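Local coordinates for bifunctional purine biosynthetic protein ADE5,7 (Cryptococcus neoformans var. grubii serotype A, PDB 7LVO) that catalyses the ATP-dependent joining of phosphoribosylamine and glycine in de novo purine synthesis, the step carried out by this N-terminal half of a two-enzyme polypeptide, at residues His50-Lys55 and Thr352-Val357; Tyr377-Val382 and Arg439-Leu444. All blocks are in the same frame, centred on the assembly; numbering follows the deposited sequence.

Contact 1: His50-Lys55 and Thr352-Val357; sequences HALAFK and TDLAEV
Leu354 meets the helix of His50-Lys55 mainly through its CD2 methyl. This CD2 lies 3.6 Å from Lys55 CB and 3.9 Å from Leu52 CD2, so the branch touches both residues. The CB of Leu354 points at the helix; with CG anti to the backbone N (chi1 -178°), CD2 comes to rest against the two residues. The two leucine side chains lie at a slant to each other where their CD2 methyls touch.

No direct hydrogen bond joins the two segments. Two waters bridge them instead. One donates to Lys55 O at 2.9 Å and accepts from Leu354 N. It thus links a carbonyl near the end of one helix to an amide in the first turn of the other. The second water accepts from Lys55 NZ at 2.7 Å and donates to Thr352 O. The lysine chain is bent at chi2 and chi3, which carries the ammonium away from the leucine and toward this water.

Asp353, just before Leu354, is the N-cap of its helix. Its OD1 accepts from Glu356 N at 2.9 Å, met from above the carboxylate plane. OD2 of Asp353 is hydrogen-bonded to Ser59 OG, just after helix 47-56.

Met345 touches both Lys55 and Leu354. Helix 354-362 packs on helix 47-56 through Leu354 and Leu56, and on strand 62-67 of the N-terminal parallel sheet through Ala355 and Val62.

Contact 2: Tyr377-Val382 and Arg439-Leu444; sequences YAVSVV and RAAVDL
Strand 377-382 and helix 439-444 run in nearly the same direction, with their axes 29° apart and 7.4 Å from each other at closest approach. Val379 carries the contact from the strand. Its CB points at the helix, and its CG2 meets two residues there. Ala441 CB is 3.8 Å from Val379 CG2, and Val442 CG2 is 3.9 Å from the same methyl. In both valines CG2 lies anti to the carbonyl carbon and beside the backbone N. This leaves the two CG2 methyls facing each other, while the side chains slant across one another. Ala441 has only its CB to offer, and that methyl also lies 4.0 Å from Tyr377 O. This is a plain van der Waals approach.

The arrangement is a helix laid on one face of an antiparallel sheet. The sheet belongs mostly to the GARS C domain, with strands 259-263 and 277-280 added from earlier in the chain. Strand 377-384 lies inside it, between strands 277-280 and 427-435, and strand 427-435 leads directly into helix 438-449.

Val379 is also touched by Leu438 of the same helix and by Ile463. On the other side of the sheet Ser380 touches Gln342 and Ala343 of helix 340-344, and its OG is hydrogen-bonded to Pro339 O.

Both contacts are buried, and both depend on a few apolar atoms. They hold different elements. Contact 1 pairs two helices that lie almost 300 residues apart in sequence, one of them next to the N-terminal parallel sheet. Contact 2 joins a strand and a helix much closer in sequence, both in the range of the C domain. Helix 354-362 and strand 377-384 follow each other in the chain, and contact 1 closes before contact 2 opens. Their centres are 20 Å apart, and they do not touch. The chemistry differs too. In contact 1 polar backbone groups and a lysine are bridged by water, whereas contact 2 meets across the segments through apolar side chains and one carbonyl.

Contact 1: His50-Lys55 and Thr352-Val357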
ATOM      1  N   HIS A  50       1.442  -9.653  -7.331  1.00 23.04           N
ATOM      2  CA  HIS A  50       0.722 -10.777  -7.913  1.00 25.90           C
ATOM      3  C   HIS A  50      -0.720 -10.397  -8.224  1.00 23.98           C
ATOM      4  O   HIS A  50      -1.233 -10.711  -9.304  1.00 25.08           O
ATOM      5  CB  HIS A  50       0.777 -11.978  -6.970  1.00 27.22           C
ATOM      6  CG  HIS A  50       0.289 -13.251  -7.582  1.00 26.38           C
ATOM      7  ND1 HIS A  50       0.181 -14.428  -6.871  1.00 25.48           N
ATOM      8  CD2 HIS A  50      -0.124 -13.534  -8.839  1.00 31.43           C
ATOM      9  CE1 HIS A  50      -0.279 -15.380  -7.664  1.00 28.33           C
ATOM     10  NE2 HIS A  50      -0.470 -14.863  -8.864  1.00 23.71           N
ATOM     11  N   ALA A  51      -1.386  -9.715  -7.294  1.00 23.12           N
ATOM     12  CA  ALA A  51      -2.765  -9.299  -7.532  1.00 23.29           C
ATOM     13  C   ALA A  51      -2.854  -8.328  -8.710  1.00 19.67           C
ATOM     14  O   ALA A  51      -3.788  -8.403  -9.518  1.00 24.12           O
ATOM     15  CB  ALA A  51      -3.340  -8.669  -6.265  1.00 22.26           C
ATOM     16  N   LEU A  52      -1.903  -7.398  -8.817  1.00 20.21           N
ATOM     17  CA  LEU A  52      -1.900  -6.486  -9.961  1.00 24.44           C
ATOM     18  C   LEU A  52      -1.595  -7.232 -11.258  1.00 28.97           C
ATOM     19  O   LEU A  52      -2.282  -7.046 -12.271  1.00 21.13           O
ATOM     20  CB  LEU A  52      -0.895  -5.356  -9.741  1.00 19.36           C
ATOM     21  CG  LEU A  52      -1.262  -4.345  -8.670  1.00 20.09           C
ATOM     22  CD1 LEU A  52      -0.075  -3.438  -8.347  1.00 37.26           C
ATOM     23  CD2 LEU A  52      -2.466  -3.502  -9.101  1.00 27.00           C
ATOM     24  N   ALA A  53      -0.559  -8.075 -11.248  1.00 24.06           N
ATOM     25  CA  ALA A  53      -0.273  -8.903 -12.413  1.00 22.75           C
ATOM     26  C   ALA A  53      -1.482  -9.739 -12.794  1.00 25.12           C
ATOM     27  O   ALA A  53      -1.751  -9.947 -13.985  1.00 28.57           O
ATOM     28  CB  ALA A  53       0.936  -9.806 -12.143  1.00 31.75           C
ATOM     29  N   PHE A  54      -2.221 -10.224 -11.791  1.00 19.45           N
ATOM     30  CA  PHE A  54      -3.412 -11.017 -12.050  1.00 20.40           C
ATOM     31  C   PHE A  54      -4.396 -10.259 -12.930  1.00 24.23           C
ATOM     32  O   PHE A  54      -4.893 -10.794 -13.926  1.00 34.41           O
ATOM     33  CB  PHE A  54      -4.048 -11.415 -10.711  1.00 25.55           C
ATOM     34  CG  PHE A  54      -5.425 -12.002 -10.831  1.00 23.91           C
ATOM     35  CD1 PHE A  54      -5.605 -13.304 -11.280  1.00 27.26           C
ATOM     36  CD2 PHE A  54      -6.539 -11.259 -10.473  1.00 24.00           C
ATOM     37  CE1 PHE A  54      -6.876 -13.851 -11.381  1.00 27.61           C
ATOM     38  CE2 PHE A  54      -7.814 -11.801 -10.572  1.00 27.81           C
ATOM     39  CZ  PHE A  54      -7.980 -13.096 -11.026  1.00 32.83           C
ATOM     40  N   LYS A  55      -4.682  -9.007 -12.583  1.00 25.20           N
ATOM     41  CA  LYS A  55      -5.647  -8.223 -13.350  1.00 23.76           C
ATOM     42  C   LYS A  55      -5.063  -7.752 -14.678  1.00 25.85           C
ATOM     43  O   LYS A  55      -5.705  -7.878 -15.727  1.00 25.09           O
ATOM     44  CB  LYS A  55      -6.120  -7.027 -12.524  1.00 29.23           C
ATOM     45  CG  LYS A  55      -6.917  -7.396 -11.282  1.00 30.67           C
ATOM     46  CD  LYS A  55      -8.195  -8.171 -11.628  1.00 35.10           C
ATOM     47  CE  LYS A  55      -9.108  -7.383 -12.562  1.00 37.09           C
ATOM     48  NZ  LYS A  55     -10.415  -8.072 -12.779  1.00 40.13           N
ATOM     49  N   THR A 352     -13.986  -3.551 -16.486  1.00 36.22           N
ATOM     50  CA  THR A 352     -12.883  -2.640 -16.223  1.00 32.29           C
ATOM     51  C   THR A 352     -11.560  -3.282 -16.614  1.00 35.89           C
ATOM     52  O   THR A 352     -11.237  -4.385 -16.158  1.00 30.23           O
ATOM     53  CB  THR A 352     -12.853  -2.252 -14.745  1.00 34.97           C
ATOM     54  OG1 THR A 352     -14.026  -1.496 -14.421  1.00 50.51           O
ATOM     55  CG2 THR A 352     -11.610  -1.426 -14.444  1.00 35.89           C
ATOM     56  N   ASP A 353     -10.794  -2.584 -17.446  1.00 31.12           N
ATOM     57  CA  ASP A 353      -9.445  -2.991 -17.821  1.00 32.40           C
ATOM     58  C   ASP A 353      -8.472  -2.221 -16.940  1.00 29.54           C
ATOM     59  O   ASP A 353      -8.338  -1.001 -17.076  1.00 30.22           O
ATOM     60  CB  ASP A 353      -9.183  -2.720 -19.303  1.00 34.49           C
ATOM     61  CG  ASP A 353      -7.786  -3.143 -19.742  1.00 26.33           C
ATOM     62  OD1 ASP A 353      -6.841  -3.018 -18.945  1.00 31.73           O
ATOM     63  OD2 ASP A 353      -7.632  -3.595 -20.891  1.00 23.29           O
ATOM     64  N   LEU A 354      -7.790  -2.931 -16.036  1.00 25.15           N
ATOM     65  CA  LEU A 354      -6.871  -2.255 -15.126  1.00 28.22           C
ATOM     66  C   LEU A 354      -5.733  -1.593 -15.893  1.00 23.15           C
ATOM     67  O   LEU A 354      -5.276  -0.509 -15.518  1.00 20.44           O
ATOM     68  CB  LEU A 354      -6.319  -3.232 -14.099  1.00 24.47           C
ATOM     69  CG  LEU A 354      -5.380  -2.618 -13.064  1.00 22.29           C
ATOM     70  CD1 LEU A 354      -6.004  -1.416 -12.373  1.00 22.40           C
ATOM     71  CD2 LEU A 354      -4.964  -3.676 -12.029  1.00 31.31           C
ATOM     72  N   ALA A 355      -5.257  -2.236 -16.963  1.00 23.92           N
ATOM     73  CA  ALA A 355      -4.195  -1.636 -17.767  1.00 26.54           C
ATOM     74  C   ALA A 355      -4.642  -0.290 -18.336  1.00 26.18           C
ATOM     75  O   ALA A 355      -3.910   0.706 -18.278  1.00 21.62           O
ATOM     76  CB  ALA A 355      -3.785  -2.593 -18.884  1.00 30.98           C
ATOM     77  N   GLU A 356      -5.857  -0.242 -18.880  1.00 22.17           N
ATOM     78  CA  GLU A 356      -6.373   1.009 -19.419  1.00 24.00           C
ATOM     79  C   GLU A 356      -6.473   2.068 -18.331  1.00 31.46           C
ATOM     80  O   GLU A 356      -6.199   3.249 -18.576  1.00 27.62           O
ATOM     81  CB  GLU A 356      -7.740   0.775 -20.069  1.00 28.41           C
ATOM     82  CG  GLU A 356      -8.291   1.991 -20.792  1.00 34.84           C
ATOM     83  CD  GLU A 356      -7.411   2.421 -21.945  1.00 45.48           C
ATOM     84  OE1 GLU A 356      -7.161   1.592 -22.848  1.00 53.06           O
ATOM     85  OE2 GLU A 356      -6.953   3.582 -21.934  1.00 37.54           O
ATOM     86  N   VAL A 357      -6.851   1.661 -17.116  1.00 21.85           N
ATOM     87  CA  VAL A 357      -6.959   2.609 -16.014  1.00 20.74           C
ATOM     88  C   VAL A 357      -5.590   3.198 -15.682  1.00 24.95           C
ATOM     89  O   VAL A 357      -5.442   4.409 -15.497  1.00 17.86           O
ATOM     90  CB  VAL A 357      -7.592   1.926 -14.787  1.00 18.42           C
ATOM     91  CG1 VAL A 357      -7.519   2.842 -13.571  1.00 23.47           C
ATOM     92  CG2 VAL A 357      -9.026   1.527 -15.090  1.00 24.01           C
TER
HETATM   93  O   HOH W   1      -7.792  -6.017 -16.456  1.00 30.05           O
HETATM   94  O   HOH W   2     -11.470  -6.535 -14.720  1.00 39.73           O

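Contact 2: Tyr377-Val382 and Arg439-Leu444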
ATOM      1  N   TYR A 377     -18.746  -7.954  -1.656  1.00 31.65           N
ATOM      2  CA  TYR A 377     -17.597  -7.653  -0.816  1.00 29.29           C
ATOM      3  C   TYR A 377     -16.422  -8.528  -1.220  1.00 28.31           C
ATOM      4  O   TYR A 377     -16.579  -9.518  -1.931  1.00 29.93           O
ATOM      5  CB  TYR A 377     -17.923  -7.873   0.676  1.00 30.57           C
ATOM      6  CG  TYR A 377     -19.081  -7.037   1.178  1.00 31.22           C
ATOM      7  CD1 TYR A 377     -20.392  -7.413   0.928  1.00 30.88           C
ATOM      8  CD2 TYR A 377     -18.859  -5.875   1.902  1.00 28.31           C
ATOM      9  CE1 TYR A 377     -21.454  -6.650   1.388  1.00 34.93           C
ATOM     10  CE2 TYR A 377     -19.906  -5.105   2.359  1.00 29.96           C
ATOM     11  CZ  TYR A 377     -21.202  -5.496   2.101  1.00 29.86           C
ATOM     12  OH  TYR A 377     -22.253  -4.733   2.556  1.00 49.17           O
ATOM     13  N   ALA A 378     -15.236  -8.142  -0.755  1.00 27.86           N
ATOM     14  CA  ALA A 378     -14.010  -8.890  -1.006  1.00 28.20           C
ATOM     15  C   ALA A 378     -13.184  -8.914   0.272  1.00 21.21           C
ATOM     16  O   ALA A 378     -13.183  -7.951   1.048  1.00 21.38           O
ATOM     17  CB  ALA A 378     -13.195  -8.268  -2.156  1.00 21.84           C
ATOM     18  N   VAL A 379     -12.470 -10.020   0.477  1.00 22.78           N
ATOM     19  CA  VAL A 379     -11.690 -10.234   1.687  1.00 21.99           C
ATOM     20  C   VAL A 379     -10.354 -10.860   1.314  1.00 21.14           C
ATOM     21  O   VAL A 379     -10.262 -11.655   0.378  1.00 22.48           O
ATOM     22  CB  VAL A 379     -12.432 -11.141   2.696  1.00 28.94           C
ATOM     23  CG1 VAL A 379     -11.602 -11.318   3.960  1.00 34.34           C
ATOM     24  CG2 VAL A 379     -13.809 -10.581   3.017  1.00 32.74           C
ATOM     25  N   SER A 380      -9.313 -10.496   2.063  1.00 22.18           N
ATOM     26  CA  SER A 380      -7.989 -11.083   1.919  1.00 26.90           C
ATOM     27  C   SER A 380      -7.493 -11.487   3.296  1.00 22.83           C
ATOM     28  O   SER A 380      -7.534 -10.680   4.228  1.00 24.56           O
ATOM     29  CB  SER A 380      -7.003 -10.108   1.266  1.00 23.73           C
ATOM     30  OG  SER A 380      -6.832  -8.934   2.044  1.00 28.07           O
ATOM     31  N   VAL A 381      -7.022 -12.724   3.424  1.00 24.19           N
ATOM     32  CA  VAL A 381      -6.548 -13.263   4.697  1.00 18.68           C
ATOM     33  C   VAL A 381      -5.110 -13.728   4.505  1.00 20.78           C
ATOM     34  O   VAL A 381      -4.835 -14.578   3.651  1.00 17.87           O
ATOM     35  CB  VAL A 381      -7.430 -14.414   5.194  1.00 24.73           C
ATOM     36  CG1 VAL A 381      -6.853 -14.987   6.490  1.00 27.52           C
ATOM     37  CG2 VAL A 381      -8.862 -13.940   5.412  1.00 24.91           C
ATOM     38  N   VAL A 382      -4.203 -13.181   5.308  1.00 21.76           N
ATOM     39  CA  VAL A 382      -2.773 -13.394   5.141  1.00 20.14           C
ATOM     40  C   VAL A 382      -2.338 -14.615   5.940  1.00 27.52           C
ATOM     41  O   VAL A 382      -2.742 -14.804   7.094  1.00 24.54           O
ATOM     42  CB  VAL A 382      -1.980 -12.141   5.571  1.00 25.45           C
ATOM     43  CG1 VAL A 382      -0.484 -12.440   5.598  1.00 27.01           C
ATOM     44  CG2 VAL A 382      -2.274 -10.970   4.638  1.00 24.52           C
ATOM     45  N   ARG A 439     -20.113 -12.029   4.868  1.00 31.76           N
ATOM     46  CA  ARG A 439     -19.914 -13.303   5.555  1.00 36.00           C
ATOM     47  C   ARG A 439     -19.566 -14.418   4.573  1.00 33.37           C
ATOM     48  O   ARG A 439     -18.706 -15.263   4.855  1.00 24.22           O
ATOM     49  CB  ARG A 439     -21.166 -13.665   6.357  1.00 48.40           C
ATOM     50  CG  ARG A 439     -22.463 -13.605   5.568  1.00 64.99           C
ATOM     51  CD  ARG A 439     -23.667 -14.003   6.423  1.00 72.20           C
ATOM     52  NE  ARG A 439     -23.687 -13.322   7.715  1.00 70.20           N
ATOM     53  CZ  ARG A 439     -24.135 -12.088   7.912  1.00 61.73           C
ATOM     54  NH1 ARG A 439     -24.593 -11.348   6.913  1.00 47.32           N
ATOM     55  NH2 ARG A 439     -24.116 -11.580   9.141  1.00 50.02           N
ATOM     56  N   ALA A 440     -20.226 -14.441   3.414  1.00 34.24           N
ATOM     57  CA  ALA A 440     -19.909 -15.453   2.414  1.00 29.66           C
ATOM     58  C   ALA A 440     -18.485 -15.281   1.895  1.00 29.12           C
ATOM     59  O   ALA A 440     -17.758 -16.262   1.708  1.00 28.72           O
ATOM     60  CB  ALA A 440     -20.912 -15.387   1.265  1.00 32.12           C
ATOM     61  N   ALA A 441     -18.066 -14.038   1.664  1.00 28.93           N
ATOM     62  CA  ALA A 441     -16.686 -13.796   1.242  1.00 34.49           C
ATOM     63  C   ALA A 441     -15.701 -14.236   2.318  1.00 29.62           C
ATOM     64  O   ALA A 441     -14.674 -14.859   2.018  1.00 32.43           O
ATOM     65  CB  ALA A 441     -16.486 -12.316   0.909  1.00 30.57           C
ATOM     66  N   VAL A 442     -16.005 -13.931   3.582  1.00 27.99           N
ATOM     67  CA  VAL A 442     -15.163 -14.381   4.686  1.00 35.77           C
ATOM     68  C   VAL A 442     -15.085 -15.904   4.712  1.00 33.63           C
ATOM     69  O   VAL A 442     -13.997 -16.488   4.738  1.00 31.23           O
ATOM     70  CB  VAL A 442     -15.694 -13.828   6.023  1.00 33.58           C
ATOM     71  CG1 VAL A 442     -14.898 -14.406   7.183  1.00 33.52           C
ATOM     72  CG2 VAL A 442     -15.627 -12.308   6.027  1.00 36.93           C
ATOM     73  N   ASP A 443     -16.241 -16.569   4.714  1.00 31.19           N
ATOM     74  CA  ASP A 443     -16.252 -18.027   4.784  1.00 36.44           C
ATOM     75  C   ASP A 443     -15.518 -18.641   3.596  1.00 38.55           C
ATOM     76  O   ASP A 443     -14.786 -19.626   3.745  1.00 31.55           O
ATOM     77  CB  ASP A 443     -17.690 -18.542   4.839  1.00 40.42           C
ATOM     78  CG  ASP A 443     -18.376 -18.227   6.153  1.00 47.54           C
ATOM     79  OD1 ASP A 443     -17.694 -17.757   7.096  1.00 31.64           O
ATOM     80  OD2 ASP A 443     -19.602 -18.451   6.243  1.00 36.46           O
ATOM     81  N   LEU A 444     -15.710 -18.079   2.402  1.00 36.41           N
ATOM     82  CA  LEU A 444     -15.057 -18.628   1.216  1.00 31.57           C
ATOM     83  C   LEU A 444     -13.543 -18.494   1.310  1.00 24.51           C
ATOM     84  O   LEU A 444     -12.806 -19.438   0.991  1.00 34.15           O
ATOM     85  CB  LEU A 444     -15.593 -17.933  -0.034  1.00 39.44           C
ATOM     86  CG  LEU A 444     -15.142 -18.475  -1.388  1.00 44.04           C
ATOM     87  CD1 LEU A 444     -15.428 -19.957  -1.523  1.00 37.36           C
ATOM     88  CD2 LEU A 444     -15.837 -17.698  -2.506  1.00 55.85           C
TER